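Local atomic coordinates of interleukin-15 receptor alpha chain (Mus musculus, PDB entry 2PSM), a protein that probably binds the cytokine interleukin-15 with high affinity through its sushi domain, as the alpha subunit of the interleukin-15 receptor. Residues C53-N56 with V61-W64; P13-E18 with E33-N38. All coordinates share one frame; numbering follows the deposited sequence.

Interaction 1 (C53-N56 with V61-W64); sequences CVIN and VAHW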
ATOM      1  N   CYS B  53      -2.386  -3.948  18.570  1.00 31.80           N
ATOM      2  CA  CYS B  53      -3.149  -4.179  19.787  1.00 33.37           C
ATOM      3  C   CYS B  53      -3.637  -2.840  20.325  1.00 33.95           C
ATOM      4  O   CYS B  53      -2.847  -2.045  20.834  1.00 34.21           O
ATOM      5  CB  CYS B  53      -2.295  -4.887  20.841  1.00 34.71           C
ATOM      6  SG  CYS B  53      -3.257  -5.179  22.355  1.00 38.74           S
ATOM      7  N   VAL B  54      -4.937  -2.590  20.188  1.00 33.93           N
ATOM      8  CA  VAL B  54      -5.534  -1.340  20.638  1.00 34.13           C
ATOM      9  C   VAL B  54      -6.467  -1.587  21.811  1.00 37.45           C
ATOM     10  O   VAL B  54      -7.150  -2.613  21.880  1.00 36.88           O
ATOM     11  CB  VAL B  54      -6.329  -0.647  19.502  1.00 33.44           C
ATOM     12  CG1 VAL B  54      -5.439  -0.474  18.274  1.00 32.98           C
ATOM     13  CG2 VAL B  54      -7.562  -1.448  19.151  1.00 33.51           C
ATOM     14  N   ILE B  55      -6.493  -0.629  22.729  1.00 37.83           N
ATOM     15  CA  ILE B  55      -7.308  -0.725  23.928  1.00 37.58           C
ATOM     16  C   ILE B  55      -8.657  -0.026  23.829  1.00 37.76           C
ATOM     17  O   ILE B  55      -8.808   0.998  23.160  1.00 34.86           O
ATOM     18  CB  ILE B  55      -6.555  -0.124  25.144  1.00 39.27           C
ATOM     19  CG1 ILE B  55      -7.349  -0.356  26.434  1.00 38.24           C
ATOM     20  CG2 ILE B  55      -6.335   1.377  24.935  1.00 37.37           C
ATOM     21  CD1 ILE B  55      -7.351  -1.795  26.905  1.00 40.24           C
ATOM     22  N   ASN B  56      -9.642  -0.608  24.498  1.00 39.28           N
ATOM     23  CA  ASN B  56     -10.967  -0.024  24.570  1.00 39.30           C
ATOM     24  C   ASN B  56     -10.948   0.617  25.958  1.00 39.37           C
ATOM     25  O   ASN B  56     -11.209  -0.057  26.955  1.00 38.65           O
ATOM     26  CB  ASN B  56     -12.041  -1.113  24.509  1.00 40.00           C
ATOM     27  CG  ASN B  56     -13.445  -0.549  24.571  1.00 42.70           C
ATOM     28  OD1 ASN B  56     -13.691   0.473  25.215  1.00 42.45           O
ATOM     29  ND2 ASN B  56     -14.382  -1.222  23.913  1.00 44.09           N
ATOM     30  N   VAL B  61     -10.428  -3.419  27.885  1.00 43.69           N
ATOM     31  CA  VAL B  61     -10.153  -4.662  27.182  1.00 42.95           C
ATOM     32  C   VAL B  61      -9.515  -4.335  25.841  1.00 42.76           C
ATOM     33  O   VAL B  61     -10.023  -3.513  25.072  1.00 42.76           O
ATOM     34  CB  VAL B  61     -11.432  -5.503  26.967  1.00 44.75           C
ATOM     35  CG1 VAL B  61     -12.112  -5.751  28.308  1.00 43.62           C
ATOM     36  CG2 VAL B  61     -12.375  -4.807  25.997  1.00 45.98           C
ATOM     37  N   ALA B  62      -8.381  -4.973  25.579  1.00 40.62           N
ATOM     38  CA  ALA B  62      -7.649  -4.759  24.346  1.00 39.10           C
ATOM     39  C   ALA B  62      -7.969  -5.860  23.344  1.00 36.50           C
ATOM     40  O   ALA B  62      -8.377  -6.958  23.716  1.00 37.66           O
ATOM     41  CB  ALA B  62      -6.147  -4.723  24.634  1.00 35.84           C
ATOM     42  N   HIS B  63      -7.786  -5.547  22.069  1.00 35.23           N
ATOM     43  CA  HIS B  63      -8.035  -6.492  20.991  1.00 33.12           C
ATOM     44  C   HIS B  63      -7.165  -6.097  19.809  1.00 30.99           C
ATOM     45  O   HIS B  63      -6.733  -4.943  19.689  1.00 29.27           O
ATOM     46  CB  HIS B  63      -9.507  -6.458  20.578  1.00 34.60           C
ATOM     47  CG  HIS B  63      -9.924  -5.169  19.939  1.00 36.61           C
ATOM     48  ND1 HIS B  63      -9.635  -4.859  18.627  1.00 40.15           N
ATOM     49  CD2 HIS B  63     -10.570  -4.092  20.445  1.00 39.84           C
ATOM     50  CE1 HIS B  63     -10.086  -3.647  18.353  1.00 40.04           C
ATOM     51  NE2 HIS B  63     -10.657  -3.160  19.439  1.00 40.37           N
ATOM     52  N   TRP B  64      -6.894  -7.070  18.950  1.00 28.29           N
ATOM     53  CA  TRP B  64      -6.102  -6.844  17.757  1.00 28.90           C
ATOM     54  C   TRP B  64      -6.998  -6.226  16.696  1.00 28.82           C
ATOM     55  O   TRP B  64      -8.175  -6.587  16.588  1.00 28.14           O
ATOM     56  CB  TRP B  64      -5.553  -8.168  17.228  1.00 28.94           C
ATOM     57  CG  TRP B  64      -4.472  -8.760  18.066  1.00 28.80           C
ATOM     58  CD1 TRP B  64      -4.552  -9.889  18.836  1.00 30.83           C
ATOM     59  CD2 TRP B  64      -3.134  -8.274  18.201  1.00 28.56           C
ATOM     60  NE1 TRP B  64      -3.340 -10.135  19.440  1.00 29.75           N
ATOM     61  CE2 TRP B  64      -2.453  -9.160  19.070  1.00 29.47           C
ATOM     62  CE3 TRP B  64      -2.440  -7.178  17.672  1.00 28.65           C
ATOM     63  CZ2 TRP B  64      -1.112  -8.980  19.422  1.00 28.44           C
ATOM     64  CZ3 TRP B  64      -1.103  -7.002  18.020  1.00 30.26           C
ATOM     65  CH2 TRP B  64      -0.454  -7.898  18.888  1.00 29.13           C
TER

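Interaction 2 (P13-E18 with E33-N38); sequences PPVSIE and ERYVCN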
ATOM      1  N   PRO B  13      -4.697 -14.110  21.810  1.00 38.02           N
ATOM      2  CA  PRO B  13      -3.964 -14.596  20.639  1.00 36.97           C
ATOM      3  C   PRO B  13      -4.622 -14.045  19.373  1.00 35.85           C
ATOM      4  O   PRO B  13      -5.826 -13.797  19.353  1.00 35.55           O
ATOM      5  CB  PRO B  13      -4.103 -16.109  20.752  1.00 38.18           C
ATOM      6  CG  PRO B  13      -4.206 -16.326  22.239  1.00 40.71           C
ATOM      7  CD  PRO B  13      -5.150 -15.227  22.656  1.00 38.08           C
ATOM      8  N   PRO B  14      -3.836 -13.825  18.308  1.00 35.78           N
ATOM      9  CA  PRO B  14      -4.389 -13.302  17.057  1.00 34.39           C
ATOM     10  C   PRO B  14      -5.134 -14.394  16.286  1.00 34.70           C
ATOM     11  O   PRO B  14      -4.947 -15.583  16.550  1.00 34.54           O
ATOM     12  CB  PRO B  14      -3.149 -12.818  16.319  1.00 34.98           C
ATOM     13  CG  PRO B  14      -2.126 -13.821  16.724  1.00 35.25           C
ATOM     14  CD  PRO B  14      -2.370 -13.951  18.218  1.00 36.19           C
ATOM     15  N   VAL B  15      -5.987 -13.994  15.347  1.00 33.98           N
ATOM     16  CA  VAL B  15      -6.726 -14.964  14.544  1.00 33.18           C
ATOM     17  C   VAL B  15      -5.750 -15.571  13.555  1.00 34.31           C
ATOM     18  O   VAL B  15      -4.683 -15.006  13.304  1.00 35.71           O
ATOM     19  CB  VAL B  15      -7.865 -14.303  13.742  1.00 33.73           C
ATOM     20  CG1 VAL B  15      -8.788 -13.541  14.682  1.00 35.44           C
ATOM     21  CG2 VAL B  15      -7.286 -13.370  12.680  1.00 32.26           C
ATOM     22  N   SER B  16      -6.099 -16.719  12.991  1.00 32.93           N
ATOM     23  CA  SER B  16      -5.217 -17.338  12.015  1.00 34.67           C
ATOM     24  C   SER B  16      -5.662 -16.920  10.619  1.00 32.71           C
ATOM     25  O   SER B  16      -6.856 -16.836  10.335  1.00 32.83           O
ATOM     26  CB  SER B  16      -5.250 -18.864  12.140  1.00 34.09           C
ATOM     27  OG  SER B  16      -6.551 -19.353  11.892  1.00 39.60           O
ATOM     28  N   ILE B  17      -4.692 -16.632   9.760  1.00 30.62           N
ATOM     29  CA  ILE B  17      -4.974 -16.233   8.392  1.00 31.08           C
ATOM     30  C   ILE B  17      -4.512 -17.386   7.513  1.00 31.64           C
ATOM     31  O   ILE B  17      -3.467 -17.978   7.779  1.00 31.47           O
ATOM     32  CB  ILE B  17      -4.197 -14.950   8.015  1.00 30.18           C
ATOM     33  CG1 ILE B  17      -4.733 -13.758   8.819  1.00 30.70           C
ATOM     34  CG2 ILE B  17      -4.317 -14.691   6.517  1.00 28.24           C
ATOM     35  CD1 ILE B  17      -6.150 -13.352   8.458  1.00 33.27           C
ATOM     36  N   GLU B  18      -5.285 -17.704   6.478  1.00 32.03           N
ATOM     37  CA  GLU B  18      -4.944 -18.809   5.578  1.00 32.57           C
ATOM     38  C   GLU B  18      -3.644 -18.582   4.792  1.00 31.40           C
ATOM     39  O   GLU B  18      -3.463 -17.542   4.148  1.00 30.48           O
ATOM     40  CB  GLU B  18      -6.104 -19.072   4.605  1.00 35.99           C
ATOM     41  CG  GLU B  18      -5.857 -20.246   3.662  1.00 41.25           C
ATOM     42  CD  GLU B  18      -7.050 -20.574   2.771  1.00 42.62           C
ATOM     43  OE1 GLU B  18      -7.601 -19.651   2.131  1.00 44.60           O
ATOM     44  OE2 GLU B  18      -7.429 -21.764   2.699  1.00 45.86           O
ATOM     45  N   GLU B  33       2.280  -5.952  15.193  1.00 29.32           N
ATOM     46  CA  GLU B  33       2.847  -7.224  14.751  1.00 28.51           C
ATOM     47  C   GLU B  33       2.443  -7.478  13.306  1.00 26.85           C
ATOM     48  O   GLU B  33       1.494  -6.881  12.806  1.00 25.67           O
ATOM     49  CB  GLU B  33       2.340  -8.376  15.631  1.00 29.60           C
ATOM     50  CG  GLU B  33       2.659  -8.260  17.129  1.00 30.21           C
ATOM     51  CD  GLU B  33       4.141  -8.451  17.465  1.00 34.27           C
ATOM     52  OE1 GLU B  33       4.837  -9.196  16.746  1.00 37.54           O
ATOM     53  OE2 GLU B  33       4.608  -7.870  18.468  1.00 35.45           O
ATOM     54  N   ARG B  34       3.153  -8.378  12.638  1.00 27.04           N
ATOM     55  CA  ARG B  34       2.845  -8.667  11.250  1.00 26.09           C
ATOM     56  C   ARG B  34       2.851 -10.139  10.906  1.00 26.90           C
ATOM     57  O   ARG B  34       3.753 -10.879  11.299  1.00 26.84           O
ATOM     58  CB  ARG B  34       3.836  -7.952  10.321  1.00 24.48           C
ATOM     59  CG  ARG B  34       3.635  -6.449  10.197  1.00 22.41           C
ATOM     60  CD  ARG B  34       4.660  -5.848   9.232  1.00 26.56           C
ATOM     61  NE  ARG B  34       4.564  -4.391   9.184  1.00 27.66           N
ATOM     62  CZ  ARG B  34       3.619  -3.726   8.529  1.00 27.33           C
ATOM     63  NH1 ARG B  34       2.684  -4.385   7.856  1.00 26.33           N
ATOM     64  NH2 ARG B  34       3.601  -2.398   8.555  1.00 25.93           N
ATOM     65  N   TYR B  35       1.830 -10.550  10.164  1.00 25.77           N
ATOM     66  CA  TYR B  35       1.711 -11.920   9.683  1.00 27.85           C
ATOM     67  C   TYR B  35       2.762 -12.063   8.584  1.00 28.63           C
ATOM     68  O   TYR B  35       3.195 -11.064   8.005  1.00 29.11           O
ATOM     69  CB  TYR B  35       0.334 -12.143   9.051  1.00 25.44           C
ATOM     70  CG  TYR B  35      -0.812 -12.245  10.034  1.00 23.20           C
ATOM     71  CD1 TYR B  35      -1.153 -13.469  10.610  1.00 25.07           C
ATOM     72  CD2 TYR B  35      -1.559 -11.122  10.381  1.00 22.40           C
ATOM     73  CE1 TYR B  35      -2.216 -13.573  11.510  1.00 26.23           C
ATOM     74  CE2 TYR B  35      -2.620 -11.212  11.276  1.00 24.29           C
ATOM     75  CZ  TYR B  35      -2.942 -12.442  11.838  1.00 24.41           C
ATOM     76  OH  TYR B  35      -3.979 -12.538  12.737  1.00 28.79           O
ATOM     77  N   VAL B  36       3.153 -13.297   8.294  1.00 29.60           N
ATOM     78  CA  VAL B  36       4.122 -13.579   7.242  1.00 30.26           C
ATOM     79  C   VAL B  36       3.506 -14.675   6.386  1.00 31.34           C
ATOM     80  O   VAL B  36       3.190 -15.752   6.894  1.00 30.82           O
ATOM     81  CB  VAL B  36       5.465 -14.089   7.820  1.00 33.43           C
ATOM     82  CG1 VAL B  36       6.391 -14.540   6.688  1.00 30.62           C
ATOM     83  CG2 VAL B  36       6.132 -12.983   8.628  1.00 35.56           C
ATOM     84  N   CYS B  37       3.307 -14.399   5.098  1.00 30.04           N
ATOM     85  CA  CYS B  37       2.726 -15.402   4.216  1.00 29.58           C
ATOM     86  C   CYS B  37       3.687 -16.587   4.104  1.00 30.97           C
ATOM     87  O   CYS B  37       4.911 -16.414   4.101  1.00 29.38           O
ATOM     88  CB  CYS B  37       2.440 -14.820   2.824  1.00 30.55           C
ATOM     89  SG  CYS B  37       1.096 -13.579   2.704  1.00 29.94           S
ATOM     90  N   ASN B  38       3.124 -17.791   4.031  1.00 31.08           N
ATOM     91  CA  ASN B  38       3.920 -19.009   3.933  1.00 31.21           C
ATOM     92  C   ASN B  38       4.718 -19.045   2.633  1.00 30.55           C
ATOM     93  O   ASN B  38       4.345 -18.409   1.646  1.00 32.31           O
ATOM     94  CB  ASN B  38       3.018 -20.256   4.002  1.00 31.30           C
ATOM     95  CG  ASN B  38       2.342 -20.433   5.364  1.00 32.18           C
ATOM     96  OD1 ASN B  38       2.773 -19.870   6.370  1.00 32.36           O
ATOM     97  ND2 ASN B  38       1.285 -21.240   5.393  1.00 29.19           N
TER

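Interaction 1 (C53-N56 with V61-W64)
Val54 and His63 face each other as an antiparallel hydrogen-bonded pair: Val54 N donates to His63 O at 3.0 Å and His63 N returns a bond to Val54 O. This reciprocal pair fixes the register of the two strands. The flanking pairs, Cys53 with Trp64 and Ile55 with Ala62, are non-hydrogen-bonded; Ala62 CA adds a CA-H...O contact of 3.3 Å to Val54 O.

Two CH-pi contacts lie on different faces of the hairpin. Val54 CG2 sits over the His63 ring, 3.8 Å from its centroid. His63 carries CG between its backbone N and carbonyl carbon (chi1 67°), which swings the imidazole back toward the valine, and ND1 donates to Trp64 O, straight at the hydrogen (177°) with the oxygen in the imidazole plane, though from above the carbonyl plane; this holds the ring's rotation. With Cys53, CB lies over the six-membered ring of Trp64, 4.0 Å from its centroid, a broad aromatic surface suited to covering a half-cystine.

Apolar side chains continue that face. Ala62 is small enough for its CB to meet Cys53 SG at 3.7 Å, while Ile55 stretches CD1 to 3.9 Å from the same Ala62 CB.

Cys53 SG is disulfide-bonded to Cys11, and Trp64 NE1 donates to Pro12 O, tying the hairpin to the N-terminal segment. A leucine in place of Trp64 would probably leave Pro12 O without this donor and take the flat ring face from beside Cys53 CB. Strand 61-64 is the outermost of the antiparallel sheet within this chain, and strand 50-56 separates it from strand 32-37.

Interaction 2 (P13-E18 with E33-N38)
Tyr35 reaches across to Val15 and Ile17 and contributes most of the buried surface. Its hydroxyl donates to Val15 O over 2.6 Å, a short bond that satisfies the one polar atom of a buried side chain. The carbonyl oxygen lies at the edge of the ring and in its plane, though the hydroxyl itself is tilted 31° from the carbonyl plane. A tyrosine suits this place because its length lets it span the gap between strand and loop while its flat ring packs on the way.

Ile17 covers one face of that ring. With CG1 anti to its carbonyl carbon (chi1 -68°), Ile17 sets this methylene over the ring, 3.8 Å from the centroid in a CH-pi contact, while CD1 turns off the face; the two side chains cross at about a right angle.

Val15 also brings its CG2 methyl to 3.4 Å from Tyr35 OH. The Tyr35 side chain also touches Ile22, Ile51 and Leu69, so several parts of the chain meet at it. Two residues further on, Cys37 is disulfide-bonded to Cys71. A small interior packed beside disulfides, within a short all-beta chain, is characteristic of the sushi (SCR) fold.

Overall arrangement
Interaction 1 is a surface contact near one end of the domain, whereas interaction 2 lies close to the centre of the chain and is partly buried; their centres are about 17 Å apart. The chemistry follows the place: neighbouring strands of a hairpin are laced by paired backbone bonds, while between loop and strand a single tyrosine carries most of the contact, through one hydroxyl bond and apolar packing. Both reach the same antiparallel sheet, through the adjacent strands 50-56 and 32-37. Trp64 joins them, its CH2 packing 3.6 Å from Glu33 CG and its CD1 near Pro14 CA. Each also holds one cysteine of the sushi disulfide pattern, first to third and second to fourth.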